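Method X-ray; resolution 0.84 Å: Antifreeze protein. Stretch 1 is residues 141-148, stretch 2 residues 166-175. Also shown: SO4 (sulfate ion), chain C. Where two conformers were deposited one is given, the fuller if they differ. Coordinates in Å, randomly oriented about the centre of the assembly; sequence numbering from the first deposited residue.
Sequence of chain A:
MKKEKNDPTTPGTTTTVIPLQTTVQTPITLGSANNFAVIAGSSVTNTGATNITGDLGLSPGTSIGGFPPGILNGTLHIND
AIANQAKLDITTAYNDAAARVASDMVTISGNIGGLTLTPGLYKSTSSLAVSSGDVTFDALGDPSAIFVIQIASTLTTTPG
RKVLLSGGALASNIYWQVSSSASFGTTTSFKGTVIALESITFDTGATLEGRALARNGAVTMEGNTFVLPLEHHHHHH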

ATOM      1  N   GLY A 141     -14.022  16.628  -2.044  1.00  6.21           N
ATOM      2  CA  GLY A 141     -13.641  17.820  -2.769  1.00  7.26           C
ATOM      3  C   GLY A 141     -12.340  18.447  -2.331  1.00  7.79           C
ATOM      4  O   GLY A 141     -11.999  19.529  -2.828  1.00 10.23           O
ATOM      5  N   ASP A 142     -11.593  17.806  -1.435  1.00  7.02           N
ATOM      6  CA  ASP A 142     -10.308  18.316  -0.954  1.00  7.67           C
ATOM      7  C   ASP A 142      -9.223  17.300  -1.307  1.00  6.87           C
ATOM      8  O   ASP A 142      -8.990  16.348  -0.549  1.00  6.78           O
ATOM      9  N   PRO A 143      -8.534  17.472  -2.434  1.00  7.16           N
ATOM     10  CA  PRO A 143      -7.509  16.495  -2.816  1.00  7.12           C
ATOM     11  C   PRO A 143      -6.417  16.309  -1.785  1.00  6.69           C
ATOM     12  O   PRO A 143      -5.777  15.252  -1.775  1.00  6.89           O
ATOM     13  N   SER A 144      -6.165  17.306  -0.929  1.00  7.23           N
ATOM     14  CA  SER A 144      -5.117  17.171   0.081  0.53  6.33           C
ATOM     15  C   SER A 144      -5.480  16.192   1.191  1.00  6.34           C
ATOM     16  O   SER A 144      -4.635  15.898   2.035  1.00  7.32           O
ATOM     17  N   ALA A 145      -6.699  15.684   1.205  1.00  6.36           N
ATOM     18  CA  ALA A 145      -7.144  14.782   2.258  1.00  6.33           C
ATOM     19  C   ALA A 145      -6.252  13.552   2.378  1.00  5.64           C
ATOM     20  O   ALA A 145      -5.873  12.938   1.381  1.00  6.01           O
ATOM     21  N   ILE A 146      -6.010  13.147   3.621  1.00  5.70           N
ATOM     22  CA  ILE A 146      -5.208  11.978   3.954  1.00  5.27           C
ATOM     23  C   ILE A 146      -6.092  10.908   4.598  1.00  5.13           C
ATOM     24  O   ILE A 146      -6.985  11.213   5.405  1.00  5.68           O
ATOM     25  N   PHE A 147      -5.822   9.650   4.234  1.00  4.90           N
ATOM     26  CA  PHE A 147      -6.527   8.484   4.744  1.00  4.98           C
ATOM     27  C   PHE A 147      -5.487   7.503   5.267  1.00  4.94           C
ATOM     28  O   PHE A 147      -4.617   7.075   4.504  1.00  5.50           O
ATOM     29  N   VAL A 148      -5.584   7.145   6.555  1.00  5.03           N
ATOM     30  CA  VAL A 148      -4.646   6.215   7.182  1.00  5.25           C
ATOM     31  C   VAL A 148      -5.447   5.057   7.760  1.00  5.27           C
ATOM     32  O   VAL A 148      -6.376   5.283   8.547  1.00  5.74           O
ATOM     33  N   SER A 166     -12.944   8.919  -5.258  1.00  5.58           N
ATOM     34  CA  SER A 166     -14.002   9.872  -5.534  1.00  5.74           C
ATOM     35  C   SER A 166     -13.705  11.177  -4.813  1.00  5.45           C
ATOM     36  O   SER A 166     -12.900  11.233  -3.882  1.00  5.50           O
ATOM     37  N   GLY A 167     -14.409  12.224  -5.228  1.00  5.88           N
ATOM     38  CA  GLY A 167     -14.304  13.490  -4.527  1.00  6.21           C
ATOM     39  C   GLY A 167     -12.911  14.068  -4.517  1.00  6.15           C
ATOM     40  O   GLY A 167     -12.558  14.820  -3.605  1.00  6.93           O
ATOM     41  N   GLY A 168     -12.099  13.732  -5.519  1.00  6.18           N
ATOM     42  CA  GLY A 168     -10.753  14.249  -5.616  1.00  6.76           C
ATOM     43  C   GLY A 168      -9.695  13.472  -4.860  1.00  5.98           C
ATOM     44  O   GLY A 168      -8.536  13.913  -4.823  1.00  6.84           O
ATOM     45  N   ALA A 169     -10.033  12.322  -4.288  1.00  5.72           N
ATOM     46  CA  ALA A 169      -9.066  11.565  -3.503  1.00  5.58           C
ATOM     47  C   ALA A 169      -7.886  11.117  -4.370  1.00  5.62           C
ATOM     48  O   ALA A 169      -8.034  10.816  -5.562  1.00  6.06           O
ATOM     49  N   LEU A 170      -6.724  11.019  -3.721  1.00  5.50           N
ATOM     50  CA  LEU A 170      -5.468  10.721  -4.386  1.00  5.66           C
ATOM     51  C   LEU A 170      -4.816   9.464  -3.813  1.00  5.24           C
ATOM     52  O   LEU A 170      -4.702   9.307  -2.594  1.00  5.37           O
ATOM     53  N   ALA A 171      -4.297   8.605  -4.698  1.00  5.34           N
ATOM     54  CA  ALA A 171      -3.566   7.422  -4.251  1.00  5.47           C
ATOM     55  C   ALA A 171      -2.302   7.761  -3.468  1.00  5.18           C
ATOM     56  O   ALA A 171      -1.860   6.949  -2.646  1.00  6.22           O
ATOM     57  N   SER A 172      -1.722   8.933  -3.709  1.00  5.17           N
ATOM     58  CA  SER A 172      -0.575   9.414  -2.950  1.00  5.58           C
ATOM     59  C   SER A 172      -0.888   9.665  -1.481  1.00  5.53           C
ATOM     60  O   SER A 172       0.038   9.921  -0.699  1.00  6.83           O
ATOM     61  N   ASN A 173      -2.179   9.665  -1.127  1.00  4.92           N
ATOM     62  CA  ASN A 173      -2.637  10.151   0.163  1.00  5.14           C
ATOM     63  C   ASN A 173      -3.344   9.074   0.973  1.00  5.10           C
ATOM     64  O   ASN A 173      -3.973   9.390   1.994  1.00  5.64           O
ATOM     65  N   ILE A 174      -3.225   7.813   0.547  1.00  4.97           N
ATOM     66  CA  ILE A 174      -3.859   6.668   1.182  1.00  5.12           C
ATOM     67  C   ILE A 174      -2.752   5.732   1.667  1.00  4.87           C
ATOM     68  O   ILE A 174      -1.863   5.368   0.888  1.00  5.09           O
ATOM     69  N   TYR A 175      -2.828   5.330   2.935  1.00  5.01           N
ATOM     70  CA  TYR A 175      -1.812   4.490   3.549  1.00  4.99           C
ATOM     71  C   TYR A 175      -2.480   3.338   4.280  1.00  5.12           C
ATOM     72  O   TYR A 175      -3.427   3.549   5.053  1.00  6.90           O
TER

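The contact opens where two glycines meet. Gly 141 N donates to Gly 167 O at 2.8 Å, and the backbone angles of Gly 141 would jam a CB against the carbonyl before it, so glycine is the residue that fits. Gly 167 sits in a type I' turn from Ser 166 to Ala 169; its N reaches O1 of a sulfate at 2.8 Å while Ser 166 OG, at chi1 m, donates to O2 of the same ion at 2.9 Å. The ion probably comes from the crystallisation liquor.

Asp 142 points away from stretch 2 and spends its carboxylate locally. With chi1 t, its OD1 accepts from Ser 144 N at 3.0 Å and from Ser 144 OG, a p rotamer, at 2.7 Å, bracing the type I turn that runs to Ala 145.

Pro 143, inside that turn, lies sideways to the contact. Its CA makes a CA-H...O contact of 3.4 Å with Gly 168 O, and its CB lies 4.1 Å from CD1 of Leu 170, whose mt side chain reaches nearer than its sideways CB suggests. A CB on Gly 168 would point toward stretch 1 and come tight against Pro 143 CG, at 3.4 Å.

Beyond the proline, the turn is tied down by polar groups. Asn 173, chi1 m, points toward stretch 1 and donates from ND2 to Ala 145 O at 3.1 Å; its OD1 takes the hydroxyl of Ser 172, from OG at 2.8 Å. One water completes the link: it donates to Pro 143 O and to Ala 145 O, both 2.8 Å from its oxygen, and accepts from Leu 170 N at 2.9 Å. The rule here is that one amide side chain and one water serve carbonyls that have no strand partner.

Ile 146, an mm rotamer, starts sideways but brings CD1 to 3.7 Å from CG of Asn 173, covering the amide with hydrocarbon. Its CG2 meets the edge of the Tyr 175 ring, 4.0 Å from CE1.

At Phe 147 parallel pairing begins: its N donates to Asn 173 O at 2.9 Å, and its O accepts from Tyr 175 N at 3.0 Å. Phe 147 and Ile 174 share one sheet face. The ring, at chi1 m, places CD1 3.8 Å from Ile 174 CG1 and CE1 4.0 Å from Ala 169 CB.

Val 148, chi1 t, shares the other face with Tyr 175, chi1 m, its CG2 4.2 Å from Tyr 175 CD1. Ile 146 and Val 148 thus both pack against this tyrosine.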

ATOM      1  CB  ASP A 142     -10.337  18.550   0.549  1.00  9.70           C
ATOM      2  CG  ASP A 142      -9.020  19.074   1.088  1.00 11.88           C
ATOM      3  OD1 ASP A 142      -8.081  19.304   0.300  1.00 10.48           O
ATOM      4  OD2 ASP A 142      -8.922  19.255   2.316  1.00 19.60           O
ATOM      5  CB  PRO A 143      -6.958  17.059  -4.128  1.00  9.49           C
ATOM      6  CG  PRO A 143      -8.114  17.832  -4.704  1.00 10.80           C
ATOM      7  CD  PRO A 143      -8.737  18.478  -3.490  1.00  9.92           C
ATOM      8  CB  SER A 144      -4.766  18.535   0.701  0.53  7.12           C
ATOM      9  OG  SER A 144      -5.732  18.942   1.658  0.53  7.10           O
ATOM     10  CB  ALA A 145      -8.560  14.310   1.952  1.00  8.33           C
ATOM     11  CB  ILE A 146      -4.050  12.368   4.903  1.00  6.18           C
ATOM     12  CG1 ILE A 146      -3.099  13.378   4.247  1.00  6.63           C
ATOM     13  CG2 ILE A 146      -3.299  11.139   5.411  1.00  6.55           C
ATOM     14  CD1 ILE A 146      -2.300  12.840   3.095  1.00  7.58           C
ATOM     15  CB  PHE A 147      -7.336   7.803   3.628  1.00  5.37           C
ATOM     16  CG  PHE A 147      -8.219   8.711   2.797  1.00  5.04           C
ATOM     17  CD1 PHE A 147      -7.676   9.479   1.769  1.00  5.32           C
ATOM     18  CD2 PHE A 147      -9.605   8.739   2.986  1.00  5.54           C
ATOM     19  CE1 PHE A 147      -8.497  10.249   0.950  1.00  5.87           C
ATOM     20  CE2 PHE A 147     -10.412   9.492   2.158  1.00  5.91           C
ATOM     21  CZ  PHE A 147      -9.856  10.257   1.151  1.00  5.91           C
ATOM     22  CB  VAL A 148      -3.832   6.893   8.294  1.00  5.61           C
ATOM     23  CG1 VAL A 148      -2.912   5.885   8.986  1.00  6.46           C
ATOM     24  CG2 VAL A 148      -3.042   8.077   7.740  1.00  6.94           C
ATOM     25  CB  SER A 166     -15.372   9.348  -5.069  1.00  7.12           C
ATOM     26  OG  SER A 166     -15.859   8.318  -5.896  1.00 10.95           O
ATOM     27  CB  ALA A 169      -9.748  10.337  -2.898  1.00  5.65           C
ATOM     28  CB  LEU A 170      -4.488  11.893  -4.186  1.00  6.37           C
ATOM     29  CG  LEU A 170      -4.950  13.244  -4.730  1.00  8.13           C
ATOM     30  CD1 LEU A 170      -3.955  14.323  -4.338  1.00  9.02           C
ATOM     31  CD2 LEU A 170      -5.131  13.172  -6.233  1.00 10.12           C
ATOM     32  CB  ALA A 171      -3.232   6.540  -5.456  1.00  6.00           C
ATOM     33  CB  SER A 172      -0.091  10.734  -3.558  1.00  6.04           C
ATOM     34  OG  SER A 172      -1.121  11.696  -3.611  1.00  6.11           O
ATOM     35  CB  ASN A 173      -3.570  11.346  -0.054  1.00  5.23           C
ATOM     36  CG  ASN A 173      -2.843  12.598  -0.529  1.00  5.42           C
ATOM     37  OD1 ASN A 173      -1.711  12.552  -1.014  1.00  6.21           O
ATOM     38  ND2 ASN A 173      -3.512  13.729  -0.388  1.00  7.80           N
ATOM     39  CB  ILE A 174      -4.789   5.933   0.196  1.00  5.25           C
ATOM     40  CG1 ILE A 174      -5.915   6.854  -0.278  1.00  5.76           C
ATOM     41  CG2 ILE A 174      -5.340   4.648   0.833  1.00  6.28           C
ATOM     42  CD1 ILE A 174      -6.656   6.314  -1.485  1.00  7.42           C
ATOM     43  CB  TYR A 175      -1.008   5.292   4.549  1.00  5.75           C
ATOM     44  CG  TYR A 175      -0.395   6.554   4.002  1.00  6.00           C
ATOM     45  CD1 TYR A 175      -1.107   7.743   4.026  1.00  7.41           C
ATOM     46  CD2 TYR A 175       0.891   6.567   3.485  1.00  6.32           C
ATOM     47  CE1 TYR A 175      -0.552   8.916   3.583  1.00  7.18           C
ATOM     48  CE2 TYR A 175       1.461   7.736   3.029  1.00  6.94           C
ATOM     49  CZ  TYR A 175       0.732   8.922   3.109  1.00  7.18           C
ATOM     50  OH  TYR A 175       1.262  10.136   2.744  1.00  8.76           O
TER
HETATM   51  S   SO4 C 302     -16.031  11.242  -8.682  1.00 22.55           S
HETATM   52  O1  SO4 C 302     -16.019  12.083  -7.512  1.00 13.91           O
HETATM   53  O2  SO4 C 302     -16.208   9.810  -8.375  1.00 25.01           O
HETATM   54  O3  SO4 C 302     -17.092  11.689  -9.571  1.00 35.65           O
HETATM   55  O4  SO4 C 302     -14.749  11.402  -9.360  1.00 34.07           O
HETATM   56  O   HOH W   1      -6.746  12.661  -1.296  1.00  6.09           O